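Local coordinates for protein glutathione S-transferase 2 (Heligmosomoides polygyrus, PDB 1TW9) that probably catalyses the conjugation of glutathione to electrophilic substrates, releasing a halide and yielding S-substituted glutathiones, at residues E84-Y98 / V149-H163. Sequence-based numbering, arbitrary orientation.
Sequences ESALIDSLADAYTDY and VGDKISWVDLLVAEH. Unlike the reference sequence in segment 84-98: L91 (reference Pro).
A water joins the two helices, accepting from W155 NE1 at 2.9 Å, donating to D89 OD1 at 2.8 Å and bonding to S85 OG as well. Both the water and D89 OD1 lie at the edge of the indole, near its plane, while I88 CG2 rests on one face, offset toward the rim and 3.4 Å from W155 NE1. W155 takes up this place because its CG stands between its own backbone N and carbonyl carbon (chi1 62°), which swings the ring back across I88 and A92. V156 CG2 packs on L91 CB and A92 between the helices, while V149, in the loop leading to the second helix, lays CB against I88 CG1 at 3.5 Å. At the far end Y98 OH and H163 NE2 share a 2.6 Å hydrogen bond in the imidazole plane, a bond that probably holds the imidazole in its rotation; Y174 OH, hydrogen-bonded to the same hydroxyl, helps to place it. Y95 turns its edge to the face of that imidazole, planes 71° apart, and receives L159 CG over its own face, 4.2 Å from the ring centroid. A serine in place of Y95 would probably open a gap between L159 and H163, leaving the imidazole face without its aromatic neighbour. The helices run nearly parallel, 23° apart, in the all-helical C-terminal domain of the glutathione transferase fold. Helix 64-75 of the thioredoxin-like domain meets W155, and its R69 forms a salt bridge with D89, as does R69 of the second subunit; helix 119-142 covers L91, Y95 and Y98.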
ATOM      1  N   GLU A  84      -9.362   1.614  12.277  1.00 30.67           N
ATOM      2  CA  GLU A  84      -8.421   2.730  12.293  1.00 30.84           C
ATOM      3  C   GLU A  84      -7.211   2.417  11.440  1.00 30.48           C
ATOM      4  O   GLU A  84      -6.700   3.285  10.696  1.00 31.64           O
ATOM      5  CB  GLU A  84      -7.999   3.147  13.698  1.00 31.75           C
ATOM      6  CG  GLU A  84      -9.051   3.841  14.505  1.00 32.44           C
ATOM      7  CD  GLU A  84      -8.548   4.532  15.741  1.00 35.24           C
ATOM      8  OE1 GLU A  84      -7.341   4.426  16.053  1.00 34.12           O
ATOM      9  OE2 GLU A  84      -9.364   5.223  16.429  1.00 34.84           O
ATOM     10  N   SER A  85      -6.697   1.191  11.545  1.00 31.40           N
ATOM     11  CA  SER A  85      -5.525   0.863  10.840  1.00 31.50           C
ATOM     12  C   SER A  85      -5.760   0.887   9.321  1.00 29.99           C
ATOM     13  O   SER A  85      -4.905   1.404   8.541  1.00 31.07           O
ATOM     14  CB  SER A  85      -5.011  -0.523  11.250  1.00 31.14           C
ATOM     15  OG  SER A  85      -3.788  -0.867  10.670  1.00 32.13           O
ATOM     16  N   ALA A  86      -6.959   0.524   8.937  1.00 31.33           N
ATOM     17  CA  ALA A  86      -7.379   0.541   7.523  1.00 31.39           C
ATOM     18  C   ALA A  86      -7.516   2.010   7.050  1.00 30.80           C
ATOM     19  O   ALA A  86      -7.139   2.329   5.930  1.00 32.36           O
ATOM     20  CB  ALA A  86      -8.655  -0.186   7.333  1.00 30.56           C
ATOM     21  N   LEU A  87      -8.072   2.905   7.858  1.00 30.55           N
ATOM     22  CA  LEU A  87      -8.120   4.339   7.483  1.00 31.46           C
ATOM     23  C   LEU A  87      -6.748   4.915   7.287  1.00 31.73           C
ATOM     24  O   LEU A  87      -6.521   5.686   6.351  1.00 32.72           O
ATOM     25  CB  LEU A  87      -8.879   5.099   8.559  1.00 32.80           C
ATOM     26  CG  LEU A  87     -10.393   4.828   8.566  1.00 33.02           C
ATOM     27  CD1 LEU A  87     -11.017   5.541   9.786  1.00 34.33           C
ATOM     28  CD2 LEU A  87     -11.159   5.236   7.293  1.00 36.65           C
ATOM     29  N   ILE A  88      -5.847   4.557   8.179  1.00 31.33           N
ATOM     30  CA  ILE A  88      -4.472   5.017   8.083  1.00 31.85           C
ATOM     31  C   ILE A  88      -3.917   4.545   6.723  1.00 32.34           C
ATOM     32  O   ILE A  88      -3.280   5.305   5.961  1.00 31.54           O
ATOM     33  CB  ILE A  88      -3.659   4.503   9.293  1.00 31.80           C
ATOM     34  CG1 ILE A  88      -4.084   5.246  10.631  1.00 30.23           C
ATOM     35  CG2 ILE A  88      -2.129   4.560   9.065  1.00 32.83           C
ATOM     36  CD1 ILE A  88      -3.636   4.568  11.900  1.00 31.98           C
ATOM     37  N   ASP A  89      -4.077   3.265   6.468  1.00 31.39           N
ATOM     38  CA  ASP A  89      -3.677   2.686   5.178  1.00 32.15           C
ATOM     39  C   ASP A  89      -4.254   3.488   4.033  1.00 32.08           C
ATOM     40  O   ASP A  89      -3.560   3.762   3.051  1.00 31.94           O
ATOM     41  CB  ASP A  89      -4.139   1.262   5.004  1.00 30.76           C
ATOM     42  CG  ASP A  89      -3.459   0.292   5.879  1.00 32.36           C
ATOM     43  OD1 ASP A  89      -2.368   0.611   6.439  1.00 31.12           O
ATOM     44  OD2 ASP A  89      -3.888  -0.871   6.056  1.00 29.98           O
ATOM     45  N   SER A  90      -5.526   3.810   4.107  1.00 32.15           N
ATOM     46  CA  SER A  90      -6.206   4.490   3.004  1.00 31.65           C
ATOM     47  C   SER A  90      -5.536   5.862   2.766  1.00 30.53           C
ATOM     48  O   SER A  90      -5.359   6.260   1.611  1.00 31.06           O
ATOM     49  CB  SER A  90      -7.728   4.647   3.238  1.00 30.31           C
ATOM     50  OG  SER A  90      -7.988   5.648   4.183  1.00 33.05           O
ATOM     51  N   LEU A  91      -5.134   6.556   3.844  1.00 30.54           N
ATOM     52  CA  LEU A  91      -4.489   7.871   3.698  1.00 31.45           C
ATOM     53  C   LEU A  91      -3.090   7.723   3.050  1.00 31.99           C
ATOM     54  O   LEU A  91      -2.667   8.566   2.280  1.00 33.05           O
ATOM     55  CB  LEU A  91      -4.407   8.570   5.063  1.00 31.95           C
ATOM     56  CG  LEU A  91      -5.795   9.139   5.432  1.00 33.33           C
ATOM     57  CD1 LEU A  91      -5.818   9.235   6.916  1.00 35.54           C
ATOM     58  CD2 LEU A  91      -5.932  10.470   4.745  1.00 32.71           C
ATOM     59  N   ALA A  92      -2.340   6.666   3.416  1.00 31.31           N
ATOM     60  CA  ALA A  92      -1.032   6.449   2.891  1.00 30.79           C
ATOM     61  C   ALA A  92      -1.155   6.093   1.432  1.00 31.37           C
ATOM     62  O   ALA A  92      -0.310   6.487   0.624  1.00 31.33           O
ATOM     63  CB  ALA A  92      -0.368   5.370   3.609  1.00 31.49           C
ATOM     64  N   ASP A  93      -2.201   5.365   1.068  1.00 30.89           N
ATOM     65  CA  ASP A  93      -2.397   5.047  -0.346  1.00 33.53           C
ATOM     66  C   ASP A  93      -2.815   6.295  -1.148  1.00 32.72           C
ATOM     67  O   ASP A  93      -2.435   6.471  -2.285  1.00 32.69           O
ATOM     68  CB  ASP A  93      -3.519   4.097  -0.463  1.00 34.73           C
ATOM     69  CG  ASP A  93      -3.118   2.682  -0.295  1.00 41.17           C
ATOM     70  OD1 ASP A  93      -1.883   2.404  -0.369  1.00 45.50           O
ATOM     71  OD2 ASP A  93      -4.015   1.767  -0.192  1.00 44.55           O
ATOM     72  N   ALA A  94      -3.658   7.120  -0.578  1.00 32.61           N
ATOM     73  CA  ALA A  94      -3.969   8.430  -1.204  1.00 31.36           C
ATOM     74  C   ALA A  94      -2.715   9.245  -1.377  1.00 31.75           C
ATOM     75  O   ALA A  94      -2.550   9.939  -2.376  1.00 30.98           O
ATOM     76  CB  ALA A  94      -4.978   9.187  -0.387  1.00 32.86           C
ATOM     77  N   TYR A  95      -1.791   9.166  -0.414  1.00 30.45           N
ATOM     78  CA  TYR A  95      -0.510   9.878  -0.506  1.00 31.58           C
ATOM     79  C   TYR A  95       0.226   9.390  -1.757  1.00 31.65           C
ATOM     80  O   TYR A  95       0.753  10.178  -2.570  1.00 31.03           O
ATOM     81  CB  TYR A  95       0.344   9.638   0.778  1.00 32.30           C
ATOM     82  CG  TYR A  95       1.734  10.164   0.647  1.00 32.28           C
ATOM     83  CD1 TYR A  95       1.985  11.551   0.623  1.00 33.50           C
ATOM     84  CD2 TYR A  95       2.818   9.302   0.546  1.00 30.90           C
ATOM     85  CE1 TYR A  95       3.287  12.007   0.522  1.00 35.56           C
ATOM     86  CE2 TYR A  95       4.079   9.752   0.416  1.00 32.62           C
ATOM     87  CZ  TYR A  95       4.313  11.112   0.380  1.00 34.74           C
ATOM     88  OH  TYR A  95       5.592  11.546   0.269  1.00 34.47           O
ATOM     89  N   THR A  96       0.351   8.066  -1.879  1.00 32.93           N
ATOM     90  CA  THR A  96       1.013   7.452  -3.014  1.00 33.51           C
ATOM     91  C   THR A  96       0.456   7.940  -4.331  1.00 33.50           C
ATOM     92  O   THR A  96       1.209   8.222  -5.254  1.00 31.92           O
ATOM     93  CB  THR A  96       0.891   5.929  -2.931  1.00 33.17           C
ATOM     94  OG1 THR A  96       1.640   5.495  -1.824  1.00 37.06           O
ATOM     95  CG2 THR A  96       1.556   5.200  -4.119  1.00 37.68           C
ATOM     96  N   ASP A  97      -0.873   7.961  -4.443  1.00 32.97           N
ATOM     97  CA  ASP A  97      -1.516   8.481  -5.648  1.00 32.33           C
ATOM     98  C   ASP A  97      -1.151   9.929  -5.932  1.00 31.09           C
ATOM     99  O   ASP A  97      -0.775  10.294  -7.050  1.00 30.50           O
ATOM    100  CB  ASP A  97      -3.041   8.401  -5.513  1.00 30.88           C
ATOM    101  CG  ASP A  97      -3.560   6.986  -5.551  1.00 37.45           C
ATOM    102  OD1 ASP A  97      -2.847   6.101  -6.065  1.00 42.91           O
ATOM    103  OD2 ASP A  97      -4.701   6.671  -5.108  1.00 41.55           O
ATOM    104  N   TYR A  98      -1.256  10.771  -4.917  1.00 30.64           N
ATOM    105  CA  TYR A  98      -0.823  12.136  -5.042  1.00 30.67           C
ATOM    106  C   TYR A  98       0.612  12.262  -5.517  1.00 30.48           C
ATOM    107  O   TYR A  98       0.882  13.051  -6.455  1.00 30.01           O
ATOM    108  CB  TYR A  98      -1.061  12.880  -3.719  1.00 30.82           C
ATOM    109  CG  TYR A  98      -0.117  13.964  -3.430  1.00 31.32           C
ATOM    110  CD1 TYR A  98      -0.247  15.222  -4.036  1.00 31.59           C
ATOM    111  CD2 TYR A  98       0.906  13.771  -2.502  1.00 33.11           C
ATOM    112  CE1 TYR A  98       0.624  16.230  -3.752  1.00 32.25           C
ATOM    113  CE2 TYR A  98       1.763  14.745  -2.202  1.00 31.45           C
ATOM    114  CZ  TYR A  98       1.606  16.013  -2.796  1.00 30.30           C
ATOM    115  OH  TYR A  98       2.492  17.020  -2.528  1.00 32.75           O
ATOM    116  N   VAL A 149      -5.851  10.081  12.093  1.00 31.18           N
ATOM    117  CA  VAL A 149      -6.771   8.981  12.444  1.00 29.54           C
ATOM    118  C   VAL A 149      -6.652   8.695  13.887  1.00 29.63           C
ATOM    119  O   VAL A 149      -5.523   8.459  14.396  1.00 30.23           O
ATOM    120  CB  VAL A 149      -6.506   7.644  11.620  1.00 31.77           C
ATOM    121  CG1 VAL A 149      -7.390   6.514  12.042  1.00 28.45           C
ATOM    122  CG2 VAL A 149      -6.694   7.909  10.120  1.00 28.49           C
ATOM    123  N   GLY A 150      -7.789   8.696  14.590  1.00 30.01           N
ATOM    124  CA  GLY A 150      -7.773   8.314  15.954  1.00 31.46           C
ATOM    125  C   GLY A 150      -7.131   9.336  16.856  1.00 30.30           C
ATOM    126  O   GLY A 150      -6.818  10.442  16.481  1.00 32.84           O
ATOM    127  N   ASP A 151      -6.829   8.893  18.063  1.00 29.97           N
ATOM    128  CA  ASP A 151      -6.379   9.814  19.084  1.00 29.35           C
ATOM    129  C   ASP A 151      -4.873   9.748  19.373  1.00 28.79           C
ATOM    130  O   ASP A 151      -4.444  10.329  20.388  1.00 30.40           O
ATOM    131  CB  ASP A 151      -7.180   9.595  20.372  1.00 30.26           C
ATOM    132  CG  ASP A 151      -6.926   8.317  21.001  1.00 34.01           C
ATOM    133  OD1 ASP A 151      -6.195   7.471  20.417  1.00 41.74           O
ATOM    134  OD2 ASP A 151      -7.441   8.005  22.123  1.00 42.86           O
ATOM    135  N   LYS A 152      -4.091   9.073  18.528  1.00 31.17           N
ATOM    136  CA  LYS A 152      -2.676   8.902  18.753  1.00 30.64           C
ATOM    137  C   LYS A 152      -1.954   8.963  17.440  1.00 30.16           C
ATOM    138  O   LYS A 152      -2.520   8.749  16.360  1.00 31.06           O
ATOM    139  CB  LYS A 152      -2.489   7.545  19.393  1.00 31.54           C
ATOM    140  CG  LYS A 152      -1.119   7.135  19.722  1.00 35.39           C
ATOM    141  CD  LYS A 152      -1.182   5.697  20.242  1.00 34.98           C
ATOM    142  CE  LYS A 152       0.222   5.180  20.694  1.00 36.94           C
ATOM    143  NZ  LYS A 152       0.329   3.709  20.958  1.00 36.47           N
ATOM    144  N   ILE A 153      -0.700   9.317  17.506  1.00 29.63           N
ATOM    145  CA  ILE A 153       0.126   9.466  16.333  1.00 30.73           C
ATOM    146  C   ILE A 153       0.216   8.144  15.624  1.00 30.06           C
ATOM    147  O   ILE A 153       0.279   7.049  16.279  1.00 29.30           O
ATOM    148  CB  ILE A 153       1.519   9.968  16.770  1.00 30.03           C
ATOM    149  CG1 ILE A 153       2.400  10.356  15.579  1.00 31.71           C
ATOM    150  CG2 ILE A 153       2.247   8.961  17.609  1.00 34.13           C
ATOM    151  CD1 ILE A 153       3.648  11.207  15.884  1.00 32.92           C
ATOM    152  N   SER A 154       0.239   8.193  14.286  1.00 31.69           N
ATOM    153  CA  SER A 154       0.397   6.959  13.506  1.00 30.75           C
ATOM    154  C   SER A 154       1.466   7.198  12.445  1.00 31.90           C
ATOM    155  O   SER A 154       1.828   8.361  12.148  1.00 31.52           O
ATOM    156  CB  SER A 154      -0.869   6.527  12.827  1.00 31.51           C
ATOM    157  OG  SER A 154      -1.280   7.473  11.854  1.00 32.72           O
ATOM    158  N   TRP A 155       1.816   6.122  11.768  1.00 29.68           N
ATOM    159  CA  TRP A 155       2.900   6.235  10.715  1.00 30.10           C
ATOM    160  C   TRP A 155       2.469   7.115   9.552  1.00 31.67           C
ATOM    161  O   TRP A 155       3.348   7.777   8.914  1.00 33.17           O
ATOM    162  CB  TRP A 155       3.314   4.871  10.217  1.00 31.09           C
ATOM    163  CG  TRP A 155       2.265   4.050   9.542  1.00 30.82           C
ATOM    164  CD1 TRP A 155       1.291   3.259  10.127  1.00 30.03           C
ATOM    165  CD2 TRP A 155       2.173   3.803   8.130  1.00 30.15           C
ATOM    166  NE1 TRP A 155       0.587   2.574   9.145  1.00 30.43           N
ATOM    167  CE2 TRP A 155       1.078   2.932   7.915  1.00 29.78           C
ATOM    168  CE3 TRP A 155       2.820   4.335   7.021  1.00 31.86           C
ATOM    169  CZ2 TRP A 155       0.676   2.520   6.638  1.00 30.13           C
ATOM    170  CZ3 TRP A 155       2.430   3.892   5.767  1.00 29.86           C
ATOM    171  CH2 TRP A 155       1.387   3.001   5.590  1.00 32.54           C
ATOM    172  N   VAL A 156       1.187   7.202   9.274  1.00 32.58           N
ATOM    173  CA  VAL A 156       0.739   8.105   8.149  1.00 32.23           C
ATOM    174  C   VAL A 156       0.866   9.571   8.590  1.00 32.25           C
ATOM    175  O   VAL A 156       1.165  10.438   7.773  1.00 32.60           O
ATOM    176  CB  VAL A 156      -0.657   7.822   7.559  1.00 32.33           C
ATOM    177  CG1 VAL A 156      -1.803   8.262   8.536  1.00 32.52           C
ATOM    178  CG2 VAL A 156      -0.778   8.489   6.200  1.00 33.71           C
ATOM    179  N   ASP A 157       0.679   9.898   9.869  1.00 32.53           N
ATOM    180  CA  ASP A 157       1.011  11.253  10.347  1.00 32.66           C
ATOM    181  C   ASP A 157       2.489  11.603  10.039  1.00 32.84           C
ATOM    182  O   ASP A 157       2.794  12.695   9.550  1.00 31.57           O
ATOM    183  CB  ASP A 157       0.822  11.380  11.835  1.00 32.36           C
ATOM    184  CG  ASP A 157      -0.590  11.325  12.255  1.00 34.42           C
ATOM    185  OD1 ASP A 157      -1.463  12.109  11.732  1.00 33.02           O
ATOM    186  OD2 ASP A 157      -0.881  10.498  13.202  1.00 35.32           O
ATOM    187  N   LEU A 158       3.390  10.685  10.343  1.00 32.41           N
ATOM    188  CA  LEU A 158       4.806  10.809  10.025  1.00 33.07           C
ATOM    189  C   LEU A 158       5.075  10.987   8.544  1.00 31.92           C
ATOM    190  O   LEU A 158       5.906  11.849   8.170  1.00 31.90           O
ATOM    191  CB  LEU A 158       5.702   9.635  10.554  1.00 33.21           C
ATOM    192  CG  LEU A 158       5.644   9.329  12.015  1.00 33.41           C
ATOM    193  CD1 LEU A 158       6.342   8.079  12.320  1.00 31.41           C
ATOM    194  CD2 LEU A 158       6.146  10.454  12.779  1.00 36.41           C
ATOM    195  N   LEU A 159       4.427  10.201   7.697  1.00 32.92           N
ATOM    196  CA  LEU A 159       4.674  10.238   6.272  1.00 33.27           C
ATOM    197  C   LEU A 159       4.190  11.608   5.704  1.00 32.39           C
ATOM    198  O   LEU A 159       4.911  12.244   4.925  1.00 32.55           O
ATOM    199  CB  LEU A 159       3.890   9.085   5.686  1.00 33.49           C
ATOM    200  CG  LEU A 159       3.965   8.843   4.210  1.00 34.52           C
ATOM    201  CD1 LEU A 159       5.389   8.462   3.837  1.00 36.00           C
ATOM    202  CD2 LEU A 159       3.013   7.787   3.790  1.00 33.70           C
ATOM    203  N   VAL A 160       2.985  11.997   6.087  1.00 32.65           N
ATOM    204  CA  VAL A 160       2.406  13.267   5.611  1.00 32.63           C
ATOM    205  C   VAL A 160       3.207  14.464   6.079  1.00 33.00           C
ATOM    206  O   VAL A 160       3.594  15.313   5.211  1.00 31.94           O
ATOM    207  CB  VAL A 160       0.910  13.365   5.903  1.00 33.56           C
ATOM    208  CG1 VAL A 160       0.347  14.768   5.491  1.00 33.79           C
ATOM    209  CG2 VAL A 160       0.154  12.268   5.060  1.00 31.61           C
ATOM    210  N   ALA A 161       3.535  14.520   7.381  1.00 32.67           N
ATOM    211  CA  ALA A 161       4.189  15.676   7.975  1.00 31.29           C
ATOM    212  C   ALA A 161       5.567  15.837   7.333  1.00 31.34           C
ATOM    213  O   ALA A 161       6.008  16.930   7.048  1.00 29.86           O
ATOM    214  CB  ALA A 161       4.336  15.528   9.489  1.00 32.59           C
ATOM    215  N   GLU A 162       6.250  14.732   7.073  1.00 31.23           N
ATOM    216  CA  GLU A 162       7.580  14.853   6.480  1.00 31.10           C
ATOM    217  C   GLU A 162       7.543  15.382   5.067  1.00 31.50           C
ATOM    218  O   GLU A 162       8.335  16.234   4.677  1.00 31.20           O
ATOM    219  CB  GLU A 162       8.296  13.479   6.533  1.00 31.54           C
ATOM    220  CG  GLU A 162       9.656  13.442   5.837  1.00 31.14           C
ATOM    221  CD  GLU A 162      10.786  14.193   6.583  1.00 33.75           C
ATOM    222  OE1 GLU A 162      11.770  14.559   5.895  1.00 34.53           O
ATOM    223  OE2 GLU A 162      10.709  14.503   7.822  1.00 33.67           O
ATOM    224  N   HIS A 163       6.540  14.955   4.290  1.00 30.96           N
ATOM    225  CA  HIS A 163       6.382  15.417   2.949  1.00 31.12           C
ATOM    226  C   HIS A 163       6.063  16.907   2.956  1.00 30.70           C
ATOM    227  O   HIS A 163       6.656  17.675   2.218  1.00 29.80           O
ATOM    228  CB  HIS A 163       5.273  14.648   2.225  1.00 31.34           C
ATOM    229  CG  HIS A 163       5.060  15.121   0.815  1.00 31.58           C
ATOM    230  ND1 HIS A 163       6.021  14.989  -0.178  1.00 32.07           N
ATOM    231  CD2 HIS A 163       4.052  15.841   0.267  1.00 31.79           C
ATOM    232  CE1 HIS A 163       5.579  15.563  -1.277  1.00 35.95           C
ATOM    233  NE2 HIS A 163       4.389  16.087  -1.039  1.00 30.52           N
TER
HETATM  234  O   HOH W   1      -5.690   5.607  17.918  1.00 31.41           O
HETATM  235  O   HOH W   2      -8.549   6.515  18.636  1.00 33.99           O
HETATM  236  O   HOH W   3      -1.794   0.848   9.166  1.00 18.94           O